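Local coordinates for protein Ifi204 (PDB 5YZW) that probably recognises DNA through its HIN domain, as an interferon-inducible DNA sensor of the PYHIN family, at residues A[15-20]-A[34-39]; A[44-49]-A[75-80]. All coordinates share one frame; numbering follows the deposited sequence.

Interaction 1: residues A[15-20]-A[34-39]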
loop_
_atom_site.group_PDB
_atom_site.type_symbol
_atom_site.label_atom_id
_atom_site.label_comp_id
_atom_site.label_asym_id
_atom_site.label_seq_id
_atom_site.Cartn_x
_atom_site.Cartn_y
_atom_site.Cartn_z
ATOM N N VAL A 15 -7.000 -5.903 -11.584
ATOM C CA VAL A 15 -5.893 -5.926 -10.628
ATOM C C VAL A 15 -4.633 -5.410 -11.305
ATOM O O VAL A 15 -4.210 -5.946 -12.333
ATOM C CB VAL A 15 -5.677 -7.348 -10.095
ATOM C CG1 VAL A 15 -4.531 -7.365 -9.082
ATOM C CG2 VAL A 15 -6.974 -7.892 -9.495
ATOM N N LEU A 16 -4.015 -4.379 -10.721
ATOM C CA LEU A 16 -2.782 -3.811 -11.260
ATOM C C LEU A 16 -1.528 -4.352 -10.580
ATOM O O LEU A 16 -0.578 -4.745 -11.256
ATOM C CB LEU A 16 -2.813 -2.284 -11.145
ATOM C CG LEU A 16 -3.980 -1.608 -11.882
ATOM C CD1 LEU A 16 -3.765 -0.115 -11.960
ATOM C CD2 LEU A 16 -4.186 -2.173 -13.266
ATOM N N LYS A 17 -1.510 -4.386 -9.255
ATOM C CA LYS A 17 -0.336 -4.775 -8.482
ATOM C C LYS A 17 -0.805 -5.300 -7.135
ATOM O O LYS A 17 -1.869 -4.913 -6.637
ATOM C CB LYS A 17 0.653 -3.603 -8.346
ATOM C CG LYS A 17 0.436 -2.624 -7.183
ATOM C CD LYS A 17 1.247 -2.938 -5.902
ATOM C CE LYS A 17 0.697 -2.157 -4.695
ATOM N NZ LYS A 17 1.517 -2.406 -3.505
ATOM N N VAL A 18 -0.027 -6.228 -6.574
ATOM C CA VAL A 18 -0.376 -6.874 -5.314
ATOM C C VAL A 18 0.920 -7.102 -4.536
ATOM O O VAL A 18 1.986 -7.258 -5.130
ATOM C CB VAL A 18 -1.136 -8.197 -5.585
ATOM C CG1 VAL A 18 -0.212 -9.224 -6.220
ATOM C CG2 VAL A 18 -1.755 -8.772 -4.300
ATOM N N THR A 19 0.835 -7.090 -3.203
ATOM C CA THR A 19 1.922 -7.589 -2.362
ATOM C C THR A 19 1.643 -9.033 -1.985
ATOM O O THR A 19 0.497 -9.486 -1.993
ATOM C CB THR A 19 2.100 -6.814 -1.045
ATOM O OG1 THR A 19 1.058 -7.187 -0.119
ATOM C CG2 THR A 19 2.145 -5.308 -1.246
ATOM N N GLU A 20 2.710 -9.739 -1.603
ATOM C CA GLU A 20 2.564 -11.032 -0.965
ATOM C C GLU A 20 1.751 -10.855 0.316
ATOM O O GLU A 20 1.670 -9.747 0.862
ATOM C CB GLU A 20 3.941 -11.618 -0.628
ATOM C CG GLU A 20 4.686 -10.739 0.369
ATOM C CD GLU A 20 6.079 -11.254 0.733
ATOM O OE1 GLU A 20 6.381 -12.443 0.488
ATOM O OE2 GLU A 20 6.874 -10.448 1.258
ATOM N N HIS A 34 -1.999 -6.167 0.283
ATOM C CA HIS A 34 -2.382 -4.909 -0.345
ATOM C C HIS A 34 -2.471 -5.120 -1.849
ATOM O O HIS A 34 -1.700 -5.899 -2.421
ATOM C CB HIS A 34 -1.362 -3.797 -0.061
ATOM C CG HIS A 34 -1.429 -3.229 1.321
ATOM N ND1 HIS A 34 -2.217 -2.145 1.649
ATOM C CD2 HIS A 34 -0.769 -3.567 2.452
ATOM C CE1 HIS A 34 -2.063 -1.865 2.932
ATOM N NE2 HIS A 34 -1.195 -2.719 3.444
ATOM N N ALA A 35 -3.416 -4.431 -2.487
ATOM C CA ALA A 35 -3.564 -4.470 -3.932
ATOM C C ALA A 35 -3.899 -3.075 -4.425
ATOM O O ALA A 35 -4.536 -2.284 -3.716
ATOM C CB ALA A 35 -4.668 -5.447 -4.383
ATOM N N THR A 36 -3.460 -2.778 -5.644
ATOM C CA THR A 36 -3.936 -1.629 -6.401
ATOM C C THR A 36 -4.806 -2.142 -7.547
ATOM O O THR A 36 -4.417 -3.097 -8.232
ATOM C CB THR A 36 -2.753 -0.806 -6.914
ATOM O OG1 THR A 36 -2.061 -0.248 -5.789
ATOM C CG2 THR A 36 -3.234 0.332 -7.796
ATOM N N VAL A 37 -6.013 -1.584 -7.698
ATOM C CA VAL A 37 -6.957 -2.024 -8.731
ATOM C C VAL A 37 -7.511 -0.791 -9.429
ATOM O O VAL A 37 -7.332 0.338 -8.970
ATOM C CB VAL A 37 -8.118 -2.886 -8.190
ATOM C CG1 VAL A 37 -7.609 -4.128 -7.480
ATOM C CG2 VAL A 37 -9.067 -2.069 -7.308
ATOM N N ALA A 38 -8.203 -1.017 -10.551
ATOM C CA ALA A 38 -8.680 0.111 -11.344
ATOM C C ALA A 38 -9.978 -0.231 -12.059
ATOM O O ALA A 38 -10.112 -1.322 -12.623
ATOM C CB ALA A 38 -7.642 0.543 -12.383
ATOM N N THR A 39 -10.927 0.706 -12.029
ATOM C CA THR A 39 -11.990 0.760 -13.032
ATOM C C THR A 39 -11.411 1.409 -14.279
ATOM O O THR A 39 -10.215 1.695 -14.351
ATOM C CB THR A 39 -13.203 1.534 -12.534
ATOM O OG1 THR A 39 -12.831 2.895 -12.298
ATOM C CG2 THR A 39 -13.793 0.919 -11.263
#
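The flat groups that meet between L16, K17 and T36 are peptide groups. The carbonyl of T36 takes two N-H groups. The nearer, L16 N, lies 2.8 Å from T36 O and is tilted somewhat from the carbonyl plane. The second, K17 N, makes a weak bond to T36 O at 3.3 Å. The other flat group is the imidazole of H34. Near T19 it is only its root that touches: H34 CB lies 4.0 Å from T19 CG2. The H34 side chain packs against F22 and C170, and its NE2 is hydrogen-bonded to H187 O.

L16 and K17 both face T36, which is a classic beta bulge in an antiparallel hairpin. These strands, 11-25 and 30-38, are the first two of an OB-fold barrel, one of the two that make up a HIN domain. The bulge shifts the register by one residue. It also turns L16 toward the partner strand, where L16 CD1 rests 4.0 Å from A38 CB. R99 and A102 of helix 96-103 pack on L16 too.

Past the bulge, T36 N returns a bond of 2.8 Å to K17 O. The side chain of K17 bends at its second torsion (chi2 94°). This carries it obliquely across T36, with K17 CE 3.5 Å from T36 OG1. On the other face V15, V18, A35 and V37 form an apolar layer, and F57 packs on the first three.

At the far end T19 N bonds to H34 O. T19 OG1 sits between its own N and carbonyl carbon (chi1 75°). There it accepts a bond from H34 N, 3.2 Å away and almost straight at 178°. The same T19 OG1 donates to E20 O at 2.8 Å. The two bonds fix the rotation of this buried hydroxyl.

Interaction 2: residues A[44-49]-A[75-80]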
loop_
_atom_site.group_PDB
_atom_site.type_symbol
_atom_site.label_atom_id
_atom_site.label_comp_id
_atom_site.label_asym_id
_atom_site.label_seq_id
_atom_site.Cartn_x
_atom_site.Cartn_y
_atom_site.Cartn_z
ATOM N N PHE A 44 -8.026 2.270 -7.103
ATOM C CA PHE A 44 -8.349 2.108 -5.696
ATOM C C PHE A 44 -7.254 1.312 -5.017
ATOM O O PHE A 44 -6.711 0.360 -5.594
ATOM C CB PHE A 44 -9.697 1.407 -5.510
ATOM C CG PHE A 44 -10.853 2.147 -6.153
ATOM C CD1 PHE A 44 -11.188 1.935 -7.474
ATOM C CD2 PHE A 44 -11.554 3.102 -5.434
ATOM C CE1 PHE A 44 -12.243 2.628 -8.058
ATOM C CE2 PHE A 44 -12.598 3.806 -6.011
ATOM C CZ PHE A 44 -12.950 3.560 -7.317
ATOM N N ARG A 45 -6.946 1.691 -3.779
ATOM C CA ARG A 45 -6.036 0.923 -2.946
ATOM C C ARG A 45 -6.853 0.013 -2.042
ATOM O O ARG A 45 -7.773 0.471 -1.364
ATOM C CB ARG A 45 -5.135 1.868 -2.145
ATOM C CG ARG A 45 -3.922 2.269 -2.936
ATOM C CD ARG A 45 -3.297 3.571 -2.429
ATOM N NE ARG A 45 -2.244 4.031 -3.332
ATOM C CZ ARG A 45 -1.279 4.880 -2.994
ATOM N NH1 ARG A 45 -1.222 5.371 -1.760
ATOM N NH2 ARG A 45 -0.370 5.234 -3.890
ATOM N N VAL A 46 -6.543 -1.280 -2.073
ATOM C CA VAL A 46 -7.361 -2.324 -1.473
ATOM C C VAL A 46 -6.574 -3.001 -0.363
ATOM O O VAL A 46 -5.412 -3.377 -0.561
ATOM C CB VAL A 46 -7.794 -3.373 -2.518
ATOM C CG1 VAL A 46 -8.681 -4.441 -1.871
ATOM C CG2 VAL A 46 -8.524 -2.695 -3.669
ATOM N N LYS A 47 -7.231 -3.201 0.774
ATOM C CA LYS A 47 -6.742 -4.024 1.868
ATOM C C LYS A 47 -7.567 -5.301 1.912
ATOM O O LYS A 47 -8.785 -5.251 2.127
ATOM C CB LYS A 47 -6.846 -3.272 3.190
ATOM C CG LYS A 47 -5.709 -2.281 3.423
ATOM C CD LYS A 47 -6.068 -1.295 4.548
ATOM C CE LYS A 47 -4.869 -0.415 4.949
ATOM N NZ LYS A 47 -5.252 0.456 6.086
ATOM N N VAL A 48 -6.909 -6.436 1.700
ATOM C CA VAL A 48 -7.552 -7.741 1.633
ATOM C C VAL A 48 -7.211 -8.479 2.913
ATOM O O VAL A 48 -6.050 -8.862 3.130
ATOM C CB VAL A 48 -7.106 -8.525 0.395
ATOM C CG1 VAL A 48 -7.739 -9.911 0.390
ATOM C CG2 VAL A 48 -7.472 -7.732 -0.874
ATOM N N PHE A 49 -8.216 -8.674 3.774
ATOM C CA PHE A 49 -8.007 -9.335 5.060
ATOM C C PHE A 49 -8.375 -10.819 5.067
ATOM O O PHE A 49 -8.148 -11.487 6.083
ATOM C CB PHE A 49 -8.792 -8.604 6.156
ATOM C CG PHE A 49 -8.320 -7.197 6.391
ATOM C CD1 PHE A 49 -7.126 -6.956 7.062
ATOM C CD2 PHE A 49 -9.053 -6.113 5.918
ATOM C CE1 PHE A 49 -6.677 -5.658 7.279
ATOM C CE2 PHE A 49 -8.610 -4.823 6.133
ATOM C CZ PHE A 49 -7.417 -4.596 6.819
ATOM N N LEU A 75 -10.088 0.545 0.212
ATOM C CA LEU A 75 -11.214 -0.377 0.081
ATOM C C LEU A 75 -10.863 -1.648 0.838
ATOM O O LEU A 75 -9.834 -2.280 0.564
ATOM C CB LEU A 75 -11.524 -0.712 -1.379
ATOM C CG LEU A 75 -11.902 0.387 -2.357
ATOM C CD1 LEU A 75 -12.504 -0.240 -3.625
ATOM C CD2 LEU A 75 -12.872 1.386 -1.737
ATOM N N GLU A 76 -11.702 -2.017 1.803
ATOM C CA GLU A 76 -11.416 -3.154 2.665
ATOM C C GLU A 76 -12.309 -4.338 2.291
ATOM O O GLU A 76 -13.519 -4.174 2.117
ATOM C CB GLU A 76 -11.592 -2.772 4.140
ATOM C CG GLU A 76 -10.537 -1.752 4.628
ATOM C CD GLU A 76 -10.530 -1.555 6.139
ATOM O OE1 GLU A 76 -9.533 -0.986 6.658
ATOM O OE2 GLU A 76 -11.516 -1.942 6.802
ATOM N N ILE A 77 -11.698 -5.517 2.166
ATOM C CA ILE A 77 -12.363 -6.776 1.835
ATOM C C ILE A 77 -12.103 -7.757 2.971
ATOM O O ILE A 77 -10.943 -8.074 3.269
ATOM C CB ILE A 77 -11.840 -7.363 0.515
ATOM C CG1 ILE A 77 -12.035 -6.368 -0.633
ATOM C CG2 ILE A 77 -12.523 -8.690 0.239
ATOM C CD1 ILE A 77 -11.504 -6.853 -1.962
ATOM N N TYR A 78 -13.169 -8.262 3.582
ATOM C CA TYR A 78 -13.046 -9.110 4.759
ATOM C C TYR A 78 -13.366 -10.584 4.518
ATOM O O TYR A 78 -13.080 -11.407 5.394
ATOM C CB TYR A 78 -13.953 -8.564 5.870
ATOM C CG TYR A 78 -13.417 -7.276 6.458
ATOM C CD1 TYR A 78 -12.372 -7.298 7.370
ATOM C CD2 TYR A 78 -13.929 -6.036 6.077
ATOM C CE1 TYR A 78 -11.870 -6.135 7.904
ATOM C CE2 TYR A 78 -13.425 -4.852 6.615
ATOM C CZ TYR A 78 -12.394 -4.915 7.522
ATOM O OH TYR A 78 -11.866 -3.764 8.066
ATOM N N ARG A 79 -13.947 -10.945 3.375
ATOM C CA ARG A 79 -14.372 -12.323 3.124
ATOM C C ARG A 79 -14.099 -12.724 1.681
ATOM O O ARG A 79 -14.258 -11.914 0.765
ATOM C CB ARG A 79 -15.875 -12.526 3.394
ATOM C CG ARG A 79 -16.298 -12.370 4.849
ATOM C CD ARG A 79 -17.751 -11.877 4.955
ATOM N NE ARG A 79 -17.903 -10.880 6.020
ATOM C CZ ARG A 79 -17.951 -9.561 5.824
ATOM N NH1 ARG A 79 -17.866 -9.062 4.597
ATOM N NH2 ARG A 79 -18.087 -8.736 6.856
ATOM N N ALA A 80 -13.743 -13.999 1.485
ATOM C CA ALA A 80 -13.570 -14.545 0.141
ATOM C C ALA A 80 -14.830 -14.379 -0.716
ATOM O O ALA A 80 -14.737 -14.133 -1.926
ATOM C CB ALA A 80 -13.180 -16.027 0.225
HETATM O O HOH W 1 -8.096 1.038 5.992
#
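F49 and Y78 lie opposite each other at the end of the pairing, and with nearly the same first torsion, CG anti to the carbonyl carbon (chi1 -64° and -72°), their side chains lie alongside and point the same way. The ring planes are 12° apart, but they are slid so far that they barely overlap, with centroids 5.0 Å apart. The closest carbons are F49 CD2 and Y78 CE1, at 3.4 Å. E76 comes to the edge of the F49 ring: its CD is 3.8 Å from F49 CE2, near the ring plane. The carboxylate stands almost perpendicular to the ring. H187 also meets F49, edge-to-face. An alanine in place of F49 would probably open a gap beside Y78 and leave the E76 stem and H187 without their aromatic partner.

Strands 43-48 and 74-77 run parallel, the pairing of the third and fifth strands that helps close an OB-fold barrel. Four backbone bonds join the segments. L75 N binds R45 O, and L75 O receives K47 N. I77 N then binds K47 O, and I77 O receives F49 N at 2.8 Å.

V46, V48 and I77 lie on the face where F57 packs against I77. V46 CG1 meets I77 CD1 at 3.7 Å. V48 CG2 reaches the same I77 methyl less closely.

K47 and E76 point from the other face, side by side. K47 NZ and E76 OE1 are 4.6 Å apart, too far for a salt bridge. A water spans them: it accepts from K47 NZ at 2.9 Å and donates to E76 OE1 at 2.6 Å. K47 NZ is also hydrogen-bonded to H187 ND1, and the lysine makes a cation-pi contact with F74.

How the interactions relate
Interactions 1 and 2 lie in one sheet, with centres about 10 Å apart. Strands 30-38 and 43-48 are neighbours and join them directly. V46 N is 2.8 Å from A35 O, and F44 N is 2.8 Å from V37 O, both probable hydrogen bonds. Inside the barrel V37 CG2 packs on V46 CG2 at 3.7 Å, and F57 touches residues of both contacts. On the other face H34 CE1 lies 3.7 Å from K47 CG. H187, already a partner of both contacts, ties them together there. It lies between strands 180-183 and 189-192, which belong to the second sheet.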